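Local coordinates for protein structure-specific endonuclease subunit SLX1 (PDB 4XLG) that forms the catalytic subunit of the SLX1-SLX4 structure-specific endonuclease, which probably nicks branched DNA close to junctions during repair and recombination, at residues C13-Q17 with R36-H40; R58-M62 with V182-N186; Q79-Q83 with M113-L117; S164-L168 with K185-L189. The protein carries 1 engineered substitution. Where two conformers were deposited one is given. Numbering follows the deposited sequence.

Interaction 1: C13-Q17 with R36-H40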
loop_
_atom_site.group_PDB
_atom_site.type_symbol
_atom_site.label_atom_id
_atom_site.label_comp_id
_atom_site.label_asym_id
_atom_site.label_seq_id
_atom_site.Cartn_x
_atom_site.Cartn_y
_atom_site.Cartn_z
ATOM N N CYS B 13 -0.910 -8.433 1.302
ATOM C CA CYS B 13 -0.415 -9.618 0.581
ATOM C C CYS B 13 0.340 -10.478 1.583
ATOM O O CYS B 13 1.326 -10.019 2.147
ATOM C CB CYS B 13 0.565 -9.249 -0.533
ATOM S SG CYS B 13 -0.159 -8.443 -1.951
ATOM N N TYR B 14 -0.100 -11.723 1.749
ATOM C CA TYR B 14 0.399 -12.584 2.826
ATOM C C TYR B 14 1.162 -13.755 2.296
ATOM O O TYR B 14 0.974 -14.222 1.163
ATOM C CB TYR B 14 -0.755 -13.099 3.721
ATOM C CG TYR B 14 -1.880 -13.817 2.921
ATOM C CD1 TYR B 14 -1.818 -15.200 2.658
ATOM C CD2 TYR B 14 -2.991 -13.076 2.412
ATOM C CE1 TYR B 14 -2.835 -15.845 1.942
ATOM C CE2 TYR B 14 -4.041 -13.720 1.720
ATOM C CZ TYR B 14 -3.919 -15.129 1.492
ATOM O OH TYR B 14 -4.902 -15.747 0.791
ATOM N N LEU B 15 2.070 -14.227 3.164
ATOM C CA LEU B 15 2.806 -15.468 2.885
ATOM C C LEU B 15 2.430 -16.507 3.953
ATOM O O LEU B 15 2.520 -16.214 5.164
ATOM C CB LEU B 15 4.318 -15.191 2.923
ATOM C CG LEU B 15 5.220 -16.439 2.792
ATOM C CD1 LEU B 15 5.037 -17.116 1.408
ATOM C CD2 LEU B 15 6.701 -16.061 3.068
ATOM N N LEU B 16 1.968 -17.668 3.498
ATOM C CA LEU B 16 1.642 -18.781 4.408
ATOM C C LEU B 16 2.746 -19.803 4.280
ATOM O O LEU B 16 3.300 -19.987 3.211
ATOM C CB LEU B 16 0.321 -19.476 4.037
ATOM C CG LEU B 16 -0.906 -18.576 3.831
ATOM C CD1 LEU B 16 -2.133 -19.544 3.483
ATOM C CD2 LEU B 16 -1.134 -17.709 5.123
ATOM N N GLN B 17 3.038 -20.462 5.391
ATOM C CA GLN B 17 3.931 -21.602 5.398
ATOM C C GLN B 17 3.203 -22.729 6.105
ATOM O O GLN B 17 2.751 -22.557 7.221
ATOM C CB GLN B 17 5.222 -21.252 6.137
ATOM C CG GLN B 17 6.240 -22.470 6.150
ATOM C CD GLN B 17 7.558 -22.101 6.860
ATOM O OE1 GLN B 17 7.661 -21.050 7.518
ATOM N NE2 GLN B 17 8.539 -22.965 6.733
ATOM N N ARG B 36 -9.628 -14.814 5.967
ATOM C CA ARG B 36 -8.927 -15.546 4.873
ATOM C C ARG B 36 -8.163 -16.733 5.419
ATOM O O ARG B 36 -8.185 -17.828 4.840
ATOM C CB ARG B 36 -7.972 -14.631 4.145
ATOM C CG ARG B 36 -7.134 -15.343 3.010
ATOM C CD ARG B 36 -8.035 -15.986 1.949
ATOM N NE ARG B 36 -8.861 -14.963 1.298
ATOM C CZ ARG B 36 -8.393 -14.105 0.404
ATOM N NH1 ARG B 36 -9.216 -13.160 -0.069
ATOM N NH2 ARG B 36 -7.156 -14.210 -0.087
ATOM N N LEU B 37 -7.444 -16.528 6.521
ATOM C CA LEU B 37 -6.727 -17.661 7.090
ATOM C C LEU B 37 -7.689 -18.762 7.555
ATOM O O LEU B 37 -7.409 -19.945 7.358
ATOM C CB LEU B 37 -5.814 -17.147 8.233
ATOM C CG LEU B 37 -4.865 -18.171 8.856
ATOM C CD1 LEU B 37 -3.955 -18.825 7.782
ATOM C CD2 LEU B 37 -4.031 -17.362 9.910
ATOM N N ARG B 38 -8.861 -18.419 8.128
ATOM C CA ARG B 38 -9.837 -19.485 8.419
ATOM C C ARG B 38 -10.289 -20.252 7.180
ATOM O O ARG B 38 -10.545 -21.456 7.269
ATOM C CB ARG B 38 -11.165 -18.966 9.094
ATOM C CG ARG B 38 -11.031 -18.373 10.473
ATOM C CD ARG B 38 -12.481 -18.298 11.159
ATOM N NE ARG B 38 -13.422 -17.502 10.354
ATOM C CZ ARG B 38 -13.476 -16.175 10.446
ATOM N NH1 ARG B 38 -12.664 -15.555 11.306
ATOM N NH2 ARG B 38 -14.317 -15.479 9.702
ATOM N N GLN B 39 -10.482 -19.530 6.075
ATOM C CA GLN B 39 -10.911 -20.179 4.806
ATOM C C GLN B 39 -9.795 -21.130 4.322
ATOM O O GLN B 39 -10.062 -22.248 3.876
ATOM C CB GLN B 39 -11.204 -19.144 3.745
ATOM C CG GLN B 39 -12.565 -18.415 4.026
ATOM C CD GLN B 39 -12.779 -17.312 3.009
ATOM O OE1 GLN B 39 -11.945 -16.415 2.863
ATOM N NE2 GLN B 39 -13.837 -17.435 2.232
ATOM N N HIS B 40 -8.559 -20.677 4.408
ATOM C CA HIS B 40 -7.450 -21.574 3.981
ATOM C C HIS B 40 -7.332 -22.799 4.884
ATOM O O HIS B 40 -6.969 -23.913 4.421
ATOM C CB HIS B 40 -6.078 -20.835 3.973
ATOM C CG HIS B 40 -5.903 -19.892 2.821
ATOM N ND1 HIS B 40 -6.018 -20.293 1.502
ATOM C CD2 HIS B 40 -5.532 -18.594 2.787
ATOM C CE1 HIS B 40 -5.777 -19.264 0.711
ATOM N NE2 HIS B 40 -5.434 -18.234 1.464
#

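Interaction 2: R58-M62 with V182-N186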
loop_
_atom_site.group_PDB
_atom_site.type_symbol
_atom_site.label_atom_id
_atom_site.label_comp_id
_atom_site.label_asym_id
_atom_site.label_seq_id
_atom_site.Cartn_x
_atom_site.Cartn_y
_atom_site.Cartn_z
ATOM N N ARG B 58 -2.752 -28.247 5.467
ATOM C CA ARG B 58 -3.412 -27.499 6.563
ATOM C C ARG B 58 -3.128 -28.122 7.944
ATOM O O ARG B 58 -3.044 -29.349 8.097
ATOM C CB ARG B 58 -4.927 -27.511 6.315
ATOM C CG ARG B 58 -5.320 -26.846 5.010
ATOM C CD ARG B 58 -6.796 -27.265 4.834
ATOM N NE ARG B 58 -7.387 -26.655 3.676
ATOM C CZ ARG B 58 -7.340 -27.163 2.446
ATOM N NH1 ARG B 58 -6.645 -28.284 2.209
ATOM N NH2 ARG B 58 -7.990 -26.545 1.465
ATOM N N PRO B 59 -3.020 -27.285 8.981
ATOM C CA PRO B 59 -3.166 -25.828 8.897
ATOM C C PRO B 59 -1.911 -25.089 8.438
ATOM O O PRO B 59 -0.763 -25.564 8.668
ATOM C CB PRO B 59 -3.458 -25.411 10.379
ATOM C CG PRO B 59 -2.797 -26.524 11.210
ATOM C CD PRO B 59 -2.919 -27.806 10.374
ATOM N N TRP B 60 -2.148 -23.918 7.896
ATOM C CA TRP B 60 -1.106 -22.996 7.485
ATOM C C TRP B 60 -0.803 -22.034 8.612
ATOM O O TRP B 60 -1.718 -21.583 9.306
ATOM C CB TRP B 60 -1.600 -22.163 6.286
ATOM C CG TRP B 60 -1.894 -22.913 5.049
ATOM C CD1 TRP B 60 -3.136 -23.370 4.632
ATOM C CD2 TRP B 60 -0.983 -23.203 3.999
ATOM N NE1 TRP B 60 -3.019 -23.946 3.382
ATOM C CE2 TRP B 60 -1.716 -23.834 2.964
ATOM C CE3 TRP B 60 0.391 -22.979 3.828
ATOM C CZ2 TRP B 60 -1.122 -24.245 1.760
ATOM C CZ3 TRP B 60 0.996 -23.384 2.623
ATOM C CH2 TRP B 60 0.246 -24.012 1.608
ATOM N N GLU B 61 0.452 -21.599 8.708
ATOM C CA GLU B 61 0.819 -20.446 9.557
ATOM C C GLU B 61 0.966 -19.205 8.665
ATOM O O GLU B 61 1.635 -19.285 7.637
ATOM C CB GLU B 61 2.196 -20.721 10.267
ATOM C CG GLU B 61 2.672 -19.529 11.133
ATOM C CD GLU B 61 4.119 -19.702 11.608
ATOM O OE1 GLU B 61 4.823 -20.623 11.131
ATOM O OE2 GLU B 61 4.550 -18.895 12.476
ATOM N N MET B 62 0.304 -18.086 9.003
ATOM C CA MET B 62 0.585 -16.865 8.235
ATOM C C MET B 62 1.870 -16.279 8.807
ATOM O O MET B 62 1.874 -15.790 9.919
ATOM C CB MET B 62 -0.594 -15.873 8.332
ATOM C CG MET B 62 -0.319 -14.602 7.449
ATOM S SD MET B 62 -1.757 -13.489 7.469
ATOM C CE MET B 62 -2.937 -14.471 6.544
ATOM N N VAL B 182 0.340 -24.085 17.447
ATOM C CA VAL B 182 0.906 -23.094 16.513
ATOM C C VAL B 182 -0.200 -22.351 15.748
ATOM O O VAL B 182 -0.213 -21.103 15.674
ATOM C CB VAL B 182 1.932 -23.769 15.512
ATOM C CG1 VAL B 182 2.331 -22.740 14.379
ATOM C CG2 VAL B 182 3.136 -24.301 16.291
ATOM N N ASN B 183 -1.178 -23.099 15.247
ATOM C CA ASN B 183 -2.275 -22.529 14.475
ATOM C C ASN B 183 -3.061 -21.534 15.376
ATOM O O ASN B 183 -3.346 -20.393 14.947
ATOM C CB ASN B 183 -3.150 -23.658 13.964
ATOM C CG ASN B 183 -4.437 -23.214 13.300
ATOM O OD1 ASN B 183 -5.408 -23.940 13.412
ATOM N ND2 ASN B 183 -4.473 -22.080 12.592
ATOM N N GLU B 184 -3.372 -21.958 16.605
ATOM C CA GLU B 184 -4.183 -21.065 17.468
ATOM C C GLU B 184 -3.418 -19.799 17.832
ATOM O O GLU B 184 -4.006 -18.696 17.860
ATOM C CB GLU B 184 -4.610 -21.802 18.752
ATOM C CG GLU B 184 -5.635 -22.847 18.375
ATOM N N LYS B 185 -2.127 -19.936 18.144
ATOM C CA LYS B 185 -1.342 -18.755 18.527
ATOM C C LYS B 185 -1.159 -17.825 17.344
ATOM O O LYS B 185 -1.275 -16.593 17.487
ATOM C CB LYS B 185 0.030 -19.138 19.099
ATOM C CG LYS B 185 -0.042 -19.627 20.574
ATOM C CD LYS B 185 1.332 -20.082 21.061
ATOM C CE LYS B 185 1.350 -20.322 22.575
ATOM N NZ LYS B 185 0.155 -21.083 23.021
ATOM N N ASN B 186 -0.882 -18.407 16.179
ATOM C CA ASN B 186 -0.722 -17.585 14.977
ATOM C C ASN B 186 -2.034 -16.834 14.656
ATOM O O ASN B 186 -2.013 -15.654 14.322
ATOM C CB ASN B 186 -0.303 -18.473 13.806
ATOM C CG ASN B 186 -0.224 -17.711 12.456
ATOM O OD1 ASN B 186 -0.987 -17.986 11.531
ATOM N ND2 ASN B 186 0.765 -16.800 12.355
HETATM O O HOH W 1 -2.415 -20.451 11.617
HETATM O O HOH W 2 3.167 -16.978 13.819
#

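Interaction 3: Q79-Q83 with M113-L117. Engineered in segment 79-83: Q79 (natural residue Glu).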
loop_
_atom_site.group_PDB
_atom_site.type_symbol
_atom_site.label_atom_id
_atom_site.label_comp_id
_atom_site.label_asym_id
_atom_site.label_seq_id
_atom_site.Cartn_x
_atom_site.Cartn_y
_atom_site.Cartn_z
ATOM N N GLN B 79 1.048 -8.968 -5.370
ATOM C CA GLN B 79 0.880 -10.429 -5.220
ATOM C C GLN B 79 1.340 -11.191 -6.462
ATOM O O GLN B 79 2.061 -12.186 -6.373
ATOM C CB GLN B 79 -0.598 -10.752 -4.963
ATOM C CG GLN B 79 -0.823 -12.306 -4.767
ATOM C CD GLN B 79 -2.226 -12.658 -5.052
ATOM O OE1 GLN B 79 -3.131 -11.967 -4.628
ATOM N NE2 GLN B 79 -2.434 -13.702 -5.835
ATOM N N HIS B 80 0.904 -10.736 -7.625
ATOM C CA HIS B 80 1.260 -11.463 -8.834
ATOM C C HIS B 80 2.752 -11.371 -9.110
ATOM O O HIS B 80 3.347 -12.327 -9.586
ATOM C CB HIS B 80 0.420 -10.924 -10.016
ATOM C CG HIS B 80 -1.040 -11.217 -9.856
ATOM N ND1 HIS B 80 -2.030 -10.469 -10.458
ATOM C CD2 HIS B 80 -1.678 -12.168 -9.127
ATOM C CE1 HIS B 80 -3.214 -10.952 -10.112
ATOM N NE2 HIS B 80 -3.028 -11.984 -9.310
ATOM N N ALA B 81 3.357 -10.217 -8.825
ATOM C CA ALA B 81 4.805 -10.070 -9.051
ATOM C C ALA B 81 5.579 -11.017 -8.093
ATOM O O ALA B 81 6.582 -11.660 -8.481
ATOM C CB ALA B 81 5.202 -8.612 -8.825
ATOM N N TRP B 82 5.109 -11.052 -6.861
ATOM C CA TRP B 82 5.731 -11.858 -5.807
ATOM C C TRP B 82 5.650 -13.350 -6.214
ATOM O O TRP B 82 6.650 -14.093 -6.145
ATOM C CB TRP B 82 5.017 -11.567 -4.479
ATOM C CG TRP B 82 5.668 -12.200 -3.252
ATOM C CD1 TRP B 82 6.857 -12.898 -3.192
ATOM C CD2 TRP B 82 5.183 -12.091 -1.928
ATOM N NE1 TRP B 82 7.111 -13.247 -1.860
ATOM C CE2 TRP B 82 6.100 -12.751 -1.079
ATOM C CE3 TRP B 82 4.036 -11.493 -1.365
ATOM C CZ2 TRP B 82 5.887 -12.880 0.298
ATOM C CZ3 TRP B 82 3.839 -11.584 0.009
ATOM C CH2 TRP B 82 4.775 -12.273 0.824
ATOM N N GLN B 83 4.481 -13.789 -6.673
ATOM C CA GLN B 83 4.335 -15.171 -7.176
ATOM C C GLN B 83 5.128 -15.464 -8.422
ATOM O O GLN B 83 5.574 -16.588 -8.598
ATOM C CB GLN B 83 2.862 -15.486 -7.464
ATOM C CG GLN B 83 2.026 -15.469 -6.166
ATOM C CD GLN B 83 0.523 -15.604 -6.435
ATOM O OE1 GLN B 83 -0.052 -14.886 -7.275
ATOM N NE2 GLN B 83 -0.101 -16.580 -5.773
ATOM N N MET B 113 12.220 -11.810 -2.511
ATOM C CA MET B 113 11.294 -11.194 -3.473
ATOM C C MET B 113 10.572 -10.017 -2.822
ATOM O O MET B 113 10.272 -9.014 -3.498
ATOM C CB MET B 113 10.261 -12.196 -4.007
ATOM C CG MET B 113 10.782 -13.059 -5.168
ATOM S SD MET B 113 11.231 -11.977 -6.569
ATOM C CE MET B 113 9.737 -11.029 -6.854
ATOM N N ILE B 114 10.285 -10.119 -1.520
ATOM C CA ILE B 114 9.623 -8.981 -0.859
ATOM C C ILE B 114 10.505 -7.745 -0.952
ATOM O O ILE B 114 10.069 -6.662 -1.323
ATOM C CB ILE B 114 9.334 -9.244 0.639
ATOM C CG1 ILE B 114 8.439 -10.474 0.773
ATOM C CG2 ILE B 114 8.645 -7.962 1.264
ATOM C CD1 ILE B 114 8.240 -10.981 2.248
ATOM N N THR B 115 11.755 -7.904 -0.563
ATOM C CA THR B 115 12.644 -6.751 -0.584
ATOM C C THR B 115 12.797 -6.192 -1.997
ATOM O O THR B 115 12.736 -4.980 -2.181
ATOM C CB THR B 115 14.032 -7.105 -0.021
ATOM O OG1 THR B 115 13.832 -7.717 1.263
ATOM C CG2 THR B 115 14.885 -5.830 0.118
ATOM N N SER B 116 12.968 -7.074 -2.983
ATOM C CA SER B 116 13.096 -6.614 -4.357
ATOM C C SER B 116 11.916 -5.774 -4.803
ATOM O O SER B 116 12.095 -4.758 -5.488
ATOM C CB SER B 116 13.278 -7.794 -5.295
ATOM O OG SER B 116 14.501 -8.422 -4.963
ATOM N N LEU B 117 10.721 -6.196 -4.445
ATOM C CA LEU B 117 9.527 -5.413 -4.816
ATOM C C LEU B 117 9.398 -4.095 -4.034
ATOM O O LEU B 117 9.017 -3.089 -4.594
ATOM C CB LEU B 117 8.262 -6.260 -4.609
ATOM C CG LEU B 117 8.164 -7.442 -5.605
ATOM C CD1 LEU B 117 6.983 -8.346 -5.202
ATOM C CD2 LEU B 117 8.043 -6.990 -7.052
#

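Interaction 4: S164-L168 with K185-L189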
loop_
_atom_site.group_PDB
_atom_site.type_symbol
_atom_site.label_atom_id
_atom_site.label_comp_id
_atom_site.label_asym_id
_atom_site.label_seq_id
_atom_site.Cartn_x
_atom_site.Cartn_y
_atom_site.Cartn_z
ATOM N N SER B 164 5.428 -8.995 15.368
ATOM C CA SER B 164 4.408 -9.146 16.403
ATOM C C SER B 164 4.994 -9.251 17.790
ATOM O O SER B 164 5.977 -9.940 17.989
ATOM C CB SER B 164 3.574 -10.403 16.150
ATOM O OG SER B 164 2.578 -10.177 15.184
ATOM N N GLN B 165 4.374 -8.576 18.744
ATOM C CA GLN B 165 4.656 -8.895 20.132
ATOM C C GLN B 165 4.275 -10.374 20.305
ATOM O O GLN B 165 3.218 -10.810 19.814
ATOM C CB GLN B 165 3.848 -7.997 21.062
ATOM C CG GLN B 165 4.050 -8.316 22.526
ATOM C CD GLN B 165 3.665 -7.131 23.375
ATOM O OE1 GLN B 165 2.566 -6.589 23.227
ATOM N NE2 GLN B 165 4.581 -6.680 24.230
ATOM N N ASP B 166 5.111 -11.143 20.988
ATOM C CA ASP B 166 4.850 -12.586 21.173
ATOM C C ASP B 166 4.807 -13.376 19.851
ATOM O O ASP B 166 4.142 -14.400 19.756
ATOM C CB ASP B 166 3.530 -12.815 21.925
ATOM C CG ASP B 166 3.496 -12.125 23.269
ATOM O OD1 ASP B 166 4.536 -12.085 23.978
ATOM O OD2 ASP B 166 2.403 -11.606 23.589
ATOM N N ALA B 167 5.518 -12.892 18.832
ATOM C CA ALA B 167 5.717 -13.656 17.585
ATOM C C ALA B 167 6.190 -15.070 17.900
ATOM O O ALA B 167 6.983 -15.292 18.852
ATOM C CB ALA B 167 6.756 -12.958 16.676
ATOM N N LEU B 168 5.733 -16.022 17.106
ATOM C CA LEU B 168 6.229 -17.394 17.231
ATOM C C LEU B 168 7.702 -17.475 16.815
ATOM O O LEU B 168 8.203 -16.665 16.065
ATOM C CB LEU B 168 5.391 -18.349 16.370
ATOM C CG LEU B 168 3.931 -18.366 16.832
ATOM C CD1 LEU B 168 3.200 -19.524 16.173
ATOM C CD2 LEU B 168 3.859 -18.383 18.418
ATOM N N LYS B 185 -2.127 -19.936 18.144
ATOM C CA LYS B 185 -1.342 -18.755 18.527
ATOM C C LYS B 185 -1.159 -17.825 17.344
ATOM O O LYS B 185 -1.275 -16.593 17.487
ATOM C CB LYS B 185 0.030 -19.138 19.099
ATOM C CG LYS B 185 -0.042 -19.627 20.574
ATOM C CD LYS B 185 1.332 -20.082 21.061
ATOM C CE LYS B 185 1.350 -20.322 22.575
ATOM N NZ LYS B 185 0.155 -21.083 23.021
ATOM N N ASN B 186 -0.882 -18.407 16.179
ATOM C CA ASN B 186 -0.722 -17.585 14.977
ATOM C C ASN B 186 -2.034 -16.834 14.656
ATOM O O ASN B 186 -2.013 -15.654 14.322
ATOM C CB ASN B 186 -0.303 -18.473 13.806
ATOM C CG ASN B 186 -0.224 -17.711 12.456
ATOM O OD1 ASN B 186 -0.987 -17.986 11.531
ATOM N ND2 ASN B 186 0.765 -16.800 12.355
ATOM N N MET B 187 -3.173 -17.497 14.788
ATOM C CA MET B 187 -4.481 -16.810 14.517
ATOM C C MET B 187 -4.624 -15.594 15.428
ATOM O O MET B 187 -5.119 -14.550 14.983
ATOM C CB MET B 187 -5.696 -17.741 14.793
ATOM C CG MET B 187 -5.908 -18.754 13.662
ATOM S SD MET B 187 -6.482 -17.909 12.095
ATOM C CE MET B 187 -8.005 -17.171 12.563
ATOM N N GLU B 188 -4.229 -15.754 16.671
ATOM C CA GLU B 188 -4.403 -14.667 17.656
ATOM C C GLU B 188 -3.489 -13.489 17.211
ATOM O O GLU B 188 -3.876 -12.315 17.302
ATOM C CB GLU B 188 -4.065 -15.112 19.102
ATOM C CG GLU B 188 -4.508 -14.027 20.024
ATOM C CD GLU B 188 -6.042 -13.867 19.930
ATOM O OE1 GLU B 188 -6.573 -12.731 19.742
ATOM O OE2 GLU B 188 -6.708 -14.925 19.987
ATOM N N LEU B 189 -2.261 -13.800 16.754
ATOM C CA LEU B 189 -1.353 -12.721 16.295
ATOM C C LEU B 189 -1.924 -11.965 15.084
ATOM O O LEU B 189 -1.776 -10.732 14.968
ATOM C CB LEU B 189 0.037 -13.286 15.900
ATOM C CG LEU B 189 0.742 -13.954 17.079
ATOM C CD1 LEU B 189 2.100 -14.584 16.538
ATOM C CD2 LEU B 189 1.071 -13.001 18.189
HETATM O O HOH W 3 0.284 -9.463 16.194
#

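Interaction 1: C13-Q17 with R36-H40
The phenol of Y14 reaches from strand 13-17 to helix 36-40, and its hydroxyl is the polar hub of the contact. R36 NH2 donates to Y14 OH at 2.9 Å, and the same nitrogen is also bonded to the S29 carbonyl. On the other flank Y14 OH and H40 NE2 stand 2.6 Å apart, a short hydrogen bond in which either atom could be the donor. The two rings meet rim to rim, planes at 64°, so their edges rather than their faces bring the polar atoms together. Next to this polar trio the contact is apolar: L16 CD1 sits 4.0 Å from the centroid of the H40 ring, over its face, as a CH-pi contact, and L16 CD2 touches L37 CD1 at 4.0 Å. Y26 meets H40 edge-to-face. Y14 and Y26 are the tyrosines of the GIY (here GCY) and YIG elements that name the family. Bonded to both guanidinium and imidazole, the phenol is held at its polar end, probably as in other GIY-YIG nucleases, where this tyrosine belongs to the active site.

Interaction 2: R58-M62 with V182-N186
Two direct hydrogen bonds, both made by the side chain of N186, tie helix 182-186 to the backbone of strand 60-62. M62 N donates to N186 OD1 at 2.8 Å, and N186 ND2 donates to M62 O at 2.9 Å. The carboxamide thus serves both polar groups of one strand residue, much as a backbone in a neighbouring strand would; strand 12-18 pairs with the same strand, E61 bonding Q17. Two waters extend the polar set. Water 1 lies 2.7 Å from W60 O and 2.9 Å from N186 OD1, with more acceptors in reach than it has protons, and accepts from N183 ND2 at 2.8 Å, while water 2 donates to E61 OE2 at 2.7 Å and accepts from N186 ND2 at 2.8 Å. E61 OE2 has a further partner in N134 ND2. The remaining contacts are van der Waals ones: P59, which follows a cis peptide, lays its CB 3.8 Å from N183 CG; E61 CG lies 3.5 Å from N186 ND2; and V182 CG1 approaches E61 CD at 4.5 Å. The segment axes come within 8.3 Å at 27°. L37 from helix 33-41 also packs on N186. Because a buried asparagine satisfies backbone groups and is itself served by water, the helix is attached to the GIY-YIG sheet by directional bonds rather than by greasy side chains alone.

Interaction 3: Q79-Q83 with M113-L117
W82 is the large bump of this contact: its indole slants across M113 and I114 of helix 107-118, with CD1 3.6 Å from M113 CB and CZ2 3.5 Å from I114 CG1, while its CB meets L117 CD1 at 3.8 Å. The small A81 beside it makes a shallow spot into which L117 fits, CD2 lying 3.7 Å from A81 CB. M113, curled through three m rotamers, bends its methyl back so that CE sits 3.6 Å from A81 O. The segments cross at 131° and their axes approach to 9.9 Å. In the fold, helix 72-84 of the GIY-YIG domain packs on the sheet and on helix 107-118 at once, the W82 indole filling the angle between them: it rests on C13, L15 and I27, and its NE1 bonds the K110 carbonyl. A81 and W82 carry this helix's side of the contact. Q79, an engineered replacement of the natural glutamate, points its CB away from helix 113-117; its NE2 donates to Q83 OE1 at 3.0 Å and its OE1 is bonded to S29 OG.

Interaction 4: S164-L168 with K185-L189
S164 opens a type II beta turn that ends at A167, closed by the 3.1 Å hydrogen bond from A167 N to S164 O. Its side chain points toward helix 185-189: OG lies 4.1 Å from L189 CB and is hydrogen-bonded to water 3 at 2.6 Å, and that water donates to L189 O at 2.7 Å. The hydroxyl also bonds H131 NE2. Q165, at the first corner, sets its CB sideways and its end leads away, but its carbonyl O comes 3.5 Å from L189 CD2. D166, in the left-handed conformation of the second corner, presents its own O to the same CD2 at 3.7 Å. A167 faces away with its CB, yet its CA is 3.9 Å from L189 CD1, so the backbone of the turn curves round the leucine tip. L168 then turns inward: its CG stands 4.2 Å from L189 CD1, CD2 touches K185 CB at 4.0 Å, and CD1 approaches N186 N at 4.2 Å. The end of K185 leads away from this surface, and its NZ forms a salt bridge with D181. Strand 160-168 is an outermost strand of the sheet, its S164 and L168 bonded through their backbones to F132, F133 and Q135. Helix 176-213 lies against it, F133 also touching L189, while M187 and N186 meet helix 33-41.

Interactions 1, 2 and 4 cluster on one mixed sheet, with interaction 2 centred about 9 Å from both interaction 1 and interaction 4, and these two about 14 Å apart. Strands 12-18 and 60-67 are neighbours in that sheet, and L37 of interaction 1 touches N186, which interactions 2 and 4 share on helix 176-213. Interaction 3 lies further off, its centre about 16 Å from interaction 1 and 23 to 24 Å from the others, yet W82 reaches L15. Along the chain interaction 1 closes first; interaction 3 falls between the two halves of interaction 2; interaction 4 opens later and ends with interaction 2 on helix 176-213, which runs on toward the zinc-binding region.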